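Local coordinates for protein 3-deoxy-d-manno-octulosonic-acid transferase (Acinetobacter baumannii, PDB 4BFC) that probably binds the sugar donor CMP-Kdo through this C-terminal domain and transfers Kdo to a lipid A precursor in lipopolysaccharide synthesis, at residues F26-L39 with Y114-L128. Numbering follows the deposited sequence.
Sequences FIKQAAQLHQQWYL and YLADSMGELWLWYAL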
ATOM      1  N   PHE A  26     -24.885  -4.169   4.121  1.00 49.09           N
ATOM      2  CA  PHE A  26     -24.557  -2.734   4.103  1.00 48.34           C
ATOM      3  C   PHE A  26     -25.688  -1.904   3.491  1.00 48.49           C
ATOM      4  O   PHE A  26     -25.999  -0.794   3.957  1.00 39.54           O
ATOM      5  CB  PHE A  26     -23.215  -2.479   3.377  1.00 46.79           C
ATOM      6  CG  PHE A  26     -21.997  -2.724   4.236  1.00 49.89           C
ATOM      7  CD1 PHE A  26     -21.857  -2.095   5.489  1.00 49.30           C
ATOM      8  CD2 PHE A  26     -20.975  -3.577   3.799  1.00 50.77           C
ATOM      9  CE1 PHE A  26     -20.742  -2.318   6.288  1.00 50.03           C
ATOM     10  CE2 PHE A  26     -19.860  -3.794   4.593  1.00 46.38           C
ATOM     11  CZ  PHE A  26     -19.739  -3.169   5.832  1.00 50.34           C
ATOM     12  N   ILE A  27     -26.304  -2.461   2.452  1.00 46.01           N
ATOM     13  CA  ILE A  27     -27.475  -1.867   1.809  1.00 50.09           C
ATOM     14  C   ILE A  27     -28.641  -1.665   2.802  1.00 49.33           C
ATOM     15  O   ILE A  27     -29.237  -0.590   2.827  1.00 47.69           O
ATOM     16  CB  ILE A  27     -27.878  -2.660   0.541  1.00 48.27           C
ATOM     17  CG1 ILE A  27     -26.718  -2.610  -0.472  1.00 50.20           C
ATOM     18  CG2 ILE A  27     -29.173  -2.124  -0.068  1.00 45.77           C
ATOM     19  CD1 ILE A  27     -26.532  -3.876  -1.301  1.00 57.15           C
ATOM     20  N   LYS A  28     -28.945  -2.661   3.634  1.00 46.67           N
ATOM     21  CA  LYS A  28     -30.026  -2.516   4.620  1.00 45.66           C
ATOM     22  C   LYS A  28     -29.622  -1.689   5.857  1.00 42.53           C
ATOM     23  O   LYS A  28     -30.461  -1.028   6.514  1.00 41.44           O
ATOM     24  CB  LYS A  28     -30.568  -3.900   5.018  1.00 47.72           C
ATOM     25  CG  LYS A  28     -30.702  -4.150   6.512  1.00 44.36           C
ATOM     26  N   GLN A  29     -28.348  -1.727   6.216  1.00 40.83           N
ATOM     27  CA  GLN A  29     -27.910  -0.830   7.263  1.00 36.16           C
ATOM     28  C   GLN A  29     -28.046   0.629   6.772  1.00 33.17           C
ATOM     29  O   GLN A  29     -28.395   1.517   7.545  1.00 32.66           O
ATOM     30  CB  GLN A  29     -26.475  -1.126   7.661  1.00 37.45           C
ATOM     31  CG  GLN A  29     -25.962  -0.180   8.716  1.00 35.69           C
ATOM     32  CD  GLN A  29     -24.559  -0.517   9.151  1.00 40.86           C
ATOM     33  OE1 GLN A  29     -24.044   0.044  10.124  1.00 45.36           O
ATOM     34  NE2 GLN A  29     -23.927  -1.440   8.421  1.00 39.14           N
ATOM     35  N   ALA A  30     -27.741   0.866   5.494  1.00 35.03           N
ATOM     36  CA  ALA A  30     -27.882   2.196   4.887  1.00 33.18           C
ATOM     37  C   ALA A  30     -29.332   2.701   4.952  1.00 33.92           C
ATOM     38  O   ALA A  30     -29.573   3.884   5.196  1.00 33.63           O
ATOM     39  CB  ALA A  30     -27.402   2.176   3.456  1.00 33.65           C
ATOM     40  N   ALA A  31     -30.287   1.802   4.704  1.00 37.83           N
ATOM     41  CA  ALA A  31     -31.699   2.133   4.871  1.00 38.59           C
ATOM     42  C   ALA A  31     -32.055   2.514   6.324  1.00 40.21           C
ATOM     43  O   ALA A  31     -32.790   3.484   6.538  1.00 40.69           O
ATOM     44  CB  ALA A  31     -32.580   1.009   4.324  1.00 40.05           C
ATOM     45  N   GLN A  32     -31.491   1.825   7.315  1.00 41.49           N
ATOM     46  CA  GLN A  32     -31.712   2.162   8.730  1.00 39.61           C
ATOM     47  C   GLN A  32     -31.149   3.537   9.070  1.00 41.35           C
ATOM     48  O   GLN A  32     -31.789   4.339   9.777  1.00 39.56           O
ATOM     49  CB  GLN A  32     -31.108   1.110   9.661  1.00 47.85           C
ATOM     50  CG  GLN A  32     -31.865  -0.207   9.693  1.00 52.56           C
ATOM     51  CD  GLN A  32     -31.117  -1.287  10.453  1.00 60.90           C
ATOM     52  OE1 GLN A  32     -30.040  -1.723  10.033  1.00 65.07           O
ATOM     53  NE2 GLN A  32     -31.691  -1.737  11.573  1.00 63.37           N
ATOM     54  N   LEU A  33     -29.955   3.826   8.556  1.00 32.05           N
ATOM     55  CA  LEU A  33     -29.288   5.067   8.883  1.00 28.35           C
ATOM     56  C   LEU A  33     -29.900   6.253   8.120  1.00 26.06           C
ATOM     57  O   LEU A  33     -29.920   7.359   8.645  1.00 28.41           O
ATOM     58  CB  LEU A  33     -27.792   4.965   8.592  1.00 25.82           C
ATOM     59  CG  LEU A  33     -26.913   4.044   9.433  1.00 26.70           C
ATOM     60  CD1 LEU A  33     -25.492   4.213   8.925  1.00 24.57           C
ATOM     61  CD2 LEU A  33     -26.875   4.432  10.922  1.00 24.90           C
ATOM     62  N   HIS A  34     -30.327   6.024   6.894  1.00 26.68           N
ATOM     63  CA  HIS A  34     -31.026   7.046   6.106  1.00 28.73           C
ATOM     64  C   HIS A  34     -32.216   7.561   6.881  1.00 32.34           C
ATOM     65  O   HIS A  34     -32.515   8.773   6.872  1.00 31.36           O
ATOM     66  CB  HIS A  34     -31.540   6.444   4.810  1.00 29.89           C
ATOM     67  CG  HIS A  34     -32.188   7.459   3.892  1.00 29.13           C
ATOM     68  ND1 HIS A  34     -33.499   7.810   3.996  1.00 33.39           N
ATOM     69  CD2 HIS A  34     -31.659   8.202   2.848  1.00 32.94           C
ATOM     70  CE1 HIS A  34     -33.772   8.745   3.064  1.00 36.52           C
ATOM     71  NE2 HIS A  34     -32.649   8.975   2.362  1.00 35.31           N
ATOM     72  N   GLN A  35     -32.909   6.635   7.532  1.00 35.46           N
ATOM     73  CA  GLN A  35     -34.053   6.991   8.389  1.00 41.14           C
ATOM     74  C   GLN A  35     -33.655   7.679   9.717  1.00 40.56           C
ATOM     75  O   GLN A  35     -34.183   8.742  10.050  1.00 34.31           O
ATOM     76  CB  GLN A  35     -34.864   5.735   8.682  1.00 43.98           C
ATOM     77  CG  GLN A  35     -36.304   5.964   9.099  1.00 51.95           C
ATOM     78  CD  GLN A  35     -37.097   4.661   9.093  1.00 58.33           C
ATOM     79  OE1 GLN A  35     -38.142   4.550   8.440  1.00 66.28           O
ATOM     80  NE2 GLN A  35     -36.586   3.657   9.805  1.00 65.60           N
ATOM     81  N   GLN A  36     -32.742   7.076  10.487  1.00 36.73           N
ATOM     82  CA  GLN A  36     -32.351   7.631  11.792  1.00 39.65           C
ATOM     83  C   GLN A  36     -31.605   8.943  11.752  1.00 36.93           C
ATOM     84  O   GLN A  36     -31.547   9.665  12.753  1.00 40.36           O
ATOM     85  CB  GLN A  36     -31.452   6.666  12.516  1.00 45.12           C
ATOM     86  CG  GLN A  36     -32.165   5.578  13.264  1.00 49.73           C
ATOM     87  CD  GLN A  36     -31.174   4.746  14.021  1.00 56.45           C
ATOM     88  OE1 GLN A  36     -30.945   3.582  13.682  1.00 55.98           O
ATOM     89  NE2 GLN A  36     -30.546   5.346  15.036  1.00 52.87           N
ATOM     90  N   TRP A  37     -30.949   9.213  10.617  1.00 31.05           N
ATOM     91  CA  TRP A  37     -30.184  10.413  10.486  1.00 26.11           C
ATOM     92  C   TRP A  37     -30.943  11.437   9.669  1.00 24.18           C
ATOM     93  O   TRP A  37     -30.403  12.517   9.412  1.00 25.68           O
ATOM     94  CB  TRP A  37     -28.777  10.093   9.896  1.00 24.81           C
ATOM     95  CG  TRP A  37     -27.872   9.172  10.701  1.00 27.68           C
ATOM     96  CD1 TRP A  37     -28.081   8.545  11.967  1.00 25.14           C
ATOM     97  CD2 TRP A  37     -26.511   8.801  10.318  1.00 24.17           C
ATOM     98  NE1 TRP A  37     -26.980   7.781  12.329  1.00 26.51           N
ATOM     99  CE2 TRP A  37     -25.989   7.922  11.375  1.00 25.67           C
ATOM    100  CE3 TRP A  37     -25.693   9.089   9.185  1.00 25.82           C
ATOM    101  CZ2 TRP A  37     -24.716   7.357  11.289  1.00 26.03           C
ATOM    102  CZ3 TRP A  37     -24.422   8.531   9.132  1.00 24.87           C
ATOM    103  CH2 TRP A  37     -23.944   7.702  10.160  1.00 25.35           C
ATOM    104  N   TYR A  38     -32.211  11.129   9.326  1.00 24.58           N
ATOM    105  CA  TYR A  38     -33.092  12.042   8.586  1.00 25.46           C
ATOM    106  C   TYR A  38     -32.397  12.577   7.298  1.00 26.23           C
ATOM    107  O   TYR A  38     -32.382  13.772   7.014  1.00 29.38           O
ATOM    108  CB  TYR A  38     -33.596  13.162   9.561  1.00 28.69           C
ATOM    109  CG  TYR A  38     -34.313  12.583  10.789  1.00 30.01           C
ATOM    110  CD1 TYR A  38     -35.671  12.263  10.732  1.00 34.38           C
ATOM    111  CD2 TYR A  38     -33.653  12.388  12.000  1.00 31.22           C
ATOM    112  CE1 TYR A  38     -36.338  11.736  11.815  1.00 32.79           C
ATOM    113  CE2 TYR A  38     -34.320  11.843  13.129  1.00 30.37           C
ATOM    114  CZ  TYR A  38     -35.673  11.516  13.016  1.00 31.62           C
ATOM    115  OH  TYR A  38     -36.393  10.982  14.072  1.00 35.20           O
ATOM    116  N   LEU A  39     -31.802  11.672   6.517  1.00 24.01           N
ATOM    117  CA  LEU A  39     -31.068  12.090   5.317  1.00 25.82           C
ATOM    118  C   LEU A  39     -31.967  12.419   4.125  1.00 28.70           C
ATOM    119  O   LEU A  39     -31.450  12.869   3.098  1.00 29.06           O
ATOM    120  CB  LEU A  39     -30.033  11.041   4.875  1.00 23.91           C
ATOM    121  CG  LEU A  39     -29.028  10.758   5.986  1.00 24.24           C
ATOM    122  CD1 LEU A  39     -28.018   9.788   5.331  1.00 23.60           C
ATOM    123  CD2 LEU A  39     -28.298  12.009   6.470  1.00 26.22           C
ATOM    124  N   TYR A 114     -18.939  14.495   7.407  1.00 19.72           N
ATOM    125  CA  TYR A 114     -18.908  13.318   8.201  1.00 19.09           C
ATOM    126  C   TYR A 114     -17.646  12.559   7.844  1.00 18.74           C
ATOM    127  O   TYR A 114     -17.527  12.068   6.711  1.00 21.10           O
ATOM    128  CB  TYR A 114     -20.143  12.490   7.874  1.00 20.40           C
ATOM    129  CG  TYR A 114     -20.316  11.348   8.829  1.00 20.88           C
ATOM    130  CD1 TYR A 114     -20.610  11.571  10.182  1.00 21.57           C
ATOM    131  CD2 TYR A 114     -20.136  10.019   8.390  1.00 20.34           C
ATOM    132  CE1 TYR A 114     -20.775  10.485  11.073  1.00 24.20           C
ATOM    133  CE2 TYR A 114     -20.329   8.929   9.238  1.00 18.58           C
ATOM    134  CZ  TYR A 114     -20.602   9.187  10.611  1.00 19.77           C
ATOM    135  OH  TYR A 114     -20.781   8.089  11.435  1.00 21.54           O
ATOM    136  N   LEU A 115     -16.715  12.507   8.797  1.00 18.79           N
ATOM    137  CA  LEU A 115     -15.499  11.701   8.570  1.00 18.79           C
ATOM    138  C   LEU A 115     -15.795  10.236   8.882  1.00 18.25           C
ATOM    139  O   LEU A 115     -16.047   9.835  10.067  1.00 19.02           O
ATOM    140  CB  LEU A 115     -14.373  12.226   9.391  1.00 17.39           C
ATOM    141  CG  LEU A 115     -13.052  11.488   9.324  1.00 18.17           C
ATOM    142  CD1 LEU A 115     -12.486  11.424   7.874  1.00 20.32           C
ATOM    143  CD2 LEU A 115     -12.050  12.220  10.230  1.00 19.59           C
ATOM    144  N   ALA A 116     -15.825   9.424   7.832  1.00 17.80           N
ATOM    145  CA  ALA A 116     -16.096   8.009   7.952  1.00 17.37           C
ATOM    146  C   ALA A 116     -14.804   7.215   8.228  1.00 17.08           C
ATOM    147  O   ALA A 116     -14.263   6.446   7.386  1.00 18.79           O
ATOM    148  CB  ALA A 116     -16.915   7.475   6.732  1.00 16.19           C
ATOM    149  N   ASP A 117     -14.284   7.444   9.406  1.00 18.37           N
ATOM    150  CA  ASP A 117     -12.969   6.951   9.853  1.00 17.96           C
ATOM    151  C   ASP A 117     -13.125   5.584  10.519  1.00 21.01           C
ATOM    152  O   ASP A 117     -12.835   5.445  11.754  1.00 26.36           O
ATOM    153  CB  ASP A 117     -12.217   7.976  10.706  1.00 18.67           C
ATOM    154  CG  ASP A 117     -12.977   8.440  11.968  1.00 20.51           C
ATOM    155  OD1 ASP A 117     -14.210   8.240  12.049  1.00 20.67           O
ATOM    156  OD2 ASP A 117     -12.257   8.901  12.868  1.00 21.60           O
ATOM    157  N   SER A 118     -13.467   4.602   9.695  1.00 24.29           N
ATOM    158  CA  SER A 118     -13.634   3.219  10.130  1.00 25.62           C
ATOM    159  C   SER A 118     -13.164   2.265   9.037  1.00 26.67           C
ATOM    160  O   SER A 118     -12.916   2.664   7.924  1.00 26.54           O
ATOM    161  CB  SER A 118     -15.103   2.997  10.410  1.00 24.24           C
ATOM    162  OG  SER A 118     -15.879   2.974   9.196  1.00 23.21           O
ATOM    163  N   MET A 119     -13.040   0.965   9.333  1.00 30.45           N
ATOM    164  CA  MET A 119     -12.541   0.059   8.330  1.00 30.58           C
ATOM    165  C   MET A 119     -13.682  -0.813   7.794  1.00 25.91           C
ATOM    166  O   MET A 119     -14.608  -1.186   8.537  1.00 27.37           O
ATOM    167  CB  MET A 119     -11.356  -0.751   8.901  1.00 31.94           C
ATOM    168  CG  MET A 119     -10.117   0.112   9.207  1.00 36.91           C
ATOM    169  SD  MET A 119      -8.642  -0.890   9.140  1.00 56.67           S
ATOM    170  CE  MET A 119      -7.664  -0.156  10.458  1.00 46.62           C
ATOM    171  N   GLY A 120     -13.749  -1.005   6.483  1.00 29.51           N
ATOM    172  CA  GLY A 120     -14.623  -1.999   5.889  1.00 29.44           C
ATOM    173  C   GLY A 120     -16.036  -1.547   5.557  1.00 26.30           C
ATOM    174  O   GLY A 120     -16.902  -2.371   5.285  1.00 30.80           O
ATOM    175  N   GLU A 121     -16.278  -0.235   5.601  1.00 26.64           N
ATOM    176  CA  GLU A 121     -17.638   0.257   5.468  1.00 25.16           C
ATOM    177  C   GLU A 121     -17.883   1.150   4.248  1.00 27.62           C
ATOM    178  O   GLU A 121     -18.971   1.718   4.089  1.00 25.64           O
ATOM    179  CB  GLU A 121     -18.027   1.017   6.740  1.00 25.41           C
ATOM    180  CG  GLU A 121     -17.874   0.309   8.052  1.00 26.45           C
ATOM    181  CD  GLU A 121     -18.630   1.045   9.155  1.00 26.81           C
ATOM    182  OE1 GLU A 121     -18.154   2.084   9.622  1.00 24.35           O
ATOM    183  OE2 GLU A 121     -19.745   0.587   9.524  1.00 31.41           O
ATOM    184  N   LEU A 122     -16.911   1.194   3.328  1.00 25.65           N
ATOM    185  CA  LEU A 122     -17.090   1.952   2.080  1.00 28.45           C
ATOM    186  C   LEU A 122     -18.451   1.745   1.368  1.00 27.37           C
ATOM    187  O   LEU A 122     -19.072   2.742   0.880  1.00 25.97           O
ATOM    188  CB  LEU A 122     -15.880   1.696   1.150  1.00 32.58           C
ATOM    189  CG  LEU A 122     -15.739   2.695   0.016  1.00 28.44           C
ATOM    190  CD1 LEU A 122     -15.716   4.165   0.451  1.00 30.51           C
ATOM    191  CD2 LEU A 122     -14.590   2.280  -0.891  1.00 32.78           C
ATOM    192  N   TRP A 123     -18.966   0.493   1.278  1.00 24.85           N
ATOM    193  CA  TRP A 123     -20.258   0.196   0.673  1.00 28.49           C
ATOM    194  C   TRP A 123     -21.399   0.913   1.366  1.00 24.39           C
ATOM    195  O   TRP A 123     -22.294   1.390   0.720  1.00 22.84           O
ATOM    196  CB  TRP A 123     -20.543  -1.308   0.630  1.00 32.03           C
ATOM    197  CG  TRP A 123     -19.888  -1.925  -0.574  1.00 36.34           C
ATOM    198  CD1 TRP A 123     -18.526  -1.949  -0.865  1.00 41.98           C
ATOM    199  CD2 TRP A 123     -20.546  -2.552  -1.746  1.00 41.49           C
ATOM    200  NE1 TRP A 123     -18.297  -2.568  -2.073  1.00 42.15           N
ATOM    201  CE2 TRP A 123     -19.461  -2.952  -2.655  1.00 43.76           C
ATOM    202  CE3 TRP A 123     -21.867  -2.827  -2.109  1.00 45.58           C
ATOM    203  CZ2 TRP A 123     -19.713  -3.595  -3.872  1.00 45.95           C
ATOM    204  CZ3 TRP A 123     -22.104  -3.470  -3.344  1.00 48.58           C
ATOM    205  CH2 TRP A 123     -21.047  -3.844  -4.197  1.00 46.67           C
ATOM    206  N   LEU A 124     -21.349   0.986   2.695  1.00 24.90           N
ATOM    207  CA  LEU A 124     -22.396   1.704   3.404  1.00 22.68           C
ATOM    208  C   LEU A 124     -22.471   3.177   2.922  1.00 23.26           C
ATOM    209  O   LEU A 124     -23.580   3.665   2.674  1.00 22.75           O
ATOM    210  CB  LEU A 124     -22.146   1.656   4.929  1.00 25.00           C
ATOM    211  CG  LEU A 124     -22.966   2.433   5.972  1.00 25.03           C
ATOM    212  CD1 LEU A 124     -24.409   2.068   5.745  1.00 26.59           C
ATOM    213  CD2 LEU A 124     -22.488   2.107   7.416  1.00 23.44           C
ATOM    214  N   TRP A 125     -21.310   3.846   2.874  1.00 21.35           N
ATOM    215  CA  TRP A 125     -21.252   5.288   2.504  1.00 21.56           C
ATOM    216  C   TRP A 125     -21.699   5.470   1.079  1.00 20.87           C
ATOM    217  O   TRP A 125     -22.512   6.329   0.810  1.00 21.70           O
ATOM    218  CB  TRP A 125     -19.891   5.889   2.754  1.00 23.45           C
ATOM    219  CG  TRP A 125     -19.414   5.517   4.152  1.00 22.17           C
ATOM    220  CD1 TRP A 125     -18.265   4.842   4.476  1.00 24.64           C
ATOM    221  CD2 TRP A 125     -20.168   5.638   5.402  1.00 24.87           C
ATOM    222  NE1 TRP A 125     -18.213   4.567   5.824  1.00 24.16           N
ATOM    223  CE2 TRP A 125     -19.330   5.022   6.440  1.00 24.13           C
ATOM    224  CE3 TRP A 125     -21.408   6.155   5.748  1.00 23.40           C
ATOM    225  CZ2 TRP A 125     -19.729   4.960   7.745  1.00 24.20           C
ATOM    226  CZ3 TRP A 125     -21.831   6.041   7.087  1.00 22.15           C
ATOM    227  CH2 TRP A 125     -20.977   5.509   8.063  1.00 22.90           C
ATOM    228  N   TYR A 126     -21.160   4.683   0.142  1.00 21.02           N
ATOM    229  CA  TYR A 126     -21.725   4.791  -1.253  1.00 22.27           C
ATOM    230  C   TYR A 126     -23.263   4.590  -1.292  1.00 23.95           C
ATOM    231  O   TYR A 126     -23.971   5.286  -1.986  1.00 22.91           O
ATOM    232  CB  TYR A 126     -21.136   3.686  -2.150  1.00 22.62           C
ATOM    233  CG  TYR A 126     -19.711   3.861  -2.561  1.00 21.54           C
ATOM    234  CD1 TYR A 126     -19.269   5.116  -2.998  1.00 20.28           C
ATOM    235  CD2 TYR A 126     -18.797   2.780  -2.558  1.00 20.79           C
ATOM    236  CE1 TYR A 126     -17.975   5.316  -3.416  1.00 22.41           C
ATOM    237  CE2 TYR A 126     -17.484   2.982  -2.991  1.00 19.30           C
ATOM    238  CZ  TYR A 126     -17.089   4.234  -3.417  1.00 22.55           C
ATOM    239  OH  TYR A 126     -15.831   4.439  -3.856  1.00 22.47           O
ATOM    240  N   ALA A 127     -23.789   3.653  -0.500  1.00 22.48           N
ATOM    241  CA  ALA A 127     -25.236   3.401  -0.510  1.00 23.77           C
ATOM    242  C   ALA A 127     -26.041   4.610   0.056  1.00 24.84           C
ATOM    243  O   ALA A 127     -27.249   4.731  -0.165  1.00 29.04           O
ATOM    244  CB  ALA A 127     -25.568   2.138   0.274  1.00 22.69           C
ATOM    245  N   LEU A 128     -25.361   5.488   0.767  1.00 21.23           N
ATOM    246  CA  LEU A 128     -25.986   6.707   1.318  1.00 21.59           C
ATOM    247  C   LEU A 128     -25.794   7.945   0.425  1.00 24.60           C
ATOM    248  O   LEU A 128     -26.328   9.047   0.724  1.00 23.05           O
ATOM    249  CB  LEU A 128     -25.520   6.970   2.762  1.00 25.23           C
ATOM    250  CG  LEU A 128     -25.992   5.930   3.805  1.00 26.31           C
ATOM    251  CD1 LEU A 128     -25.371   6.254   5.147  1.00 27.17           C
ATOM    252  CD2 LEU A 128     -27.517   5.963   3.920  1.00 31.12           C
TER
HETATM  253  O   HOH W   1     -20.882  -1.681   9.683  1.00 49.18           O
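Helix 26-36 packs against helix 122-128 with their axes 8.5 Å apart at closest approach and crossing at -52°, the CA atoms of Phe-26 and Leu-124 coming within 5.0 Å of each other. Leu-124 is a knob in the hole formed by Phe-26, Gln-29, Ala-30 and Leu-33. Its chi1 of 173° turns CG toward helix 26-36, and chi2 near 54° sets CD1 against the backbone of Ala-30 and CD2 against the Gln-29 amide. The small Ala-30 lets the helices close in, its CB 3.7 Å from Ala-127 CB, while Leu-128 CD2 comes 3.8 Å from Ala-30 CB and 3.2 Å from Ala-30 O. Phe-26 lies across the start of helix 122-128, with CD1 3.8 Å from Leu-124 CB and CZ 3.0 Å from Gly-120 O. In this Rossmann-like domain, the C-terminal half of a GT-B glycosyltransferase, helix 122-128 follows strand 113-115 and packs on the parallel sheet through Trp-125, which touches Val-77. Within the Schellman motif ending helix 26-36, Trp-37 points its six-membered ring edge-on at one face of Tyr-114; Tyr-114 OH is hydrogen-bonded to Gln-105 O. A water donates to Glu-121 OE2 and accepts a weak bond from Gln-29 NE2, while Arg-101 forms a salt bridge with Glu-121.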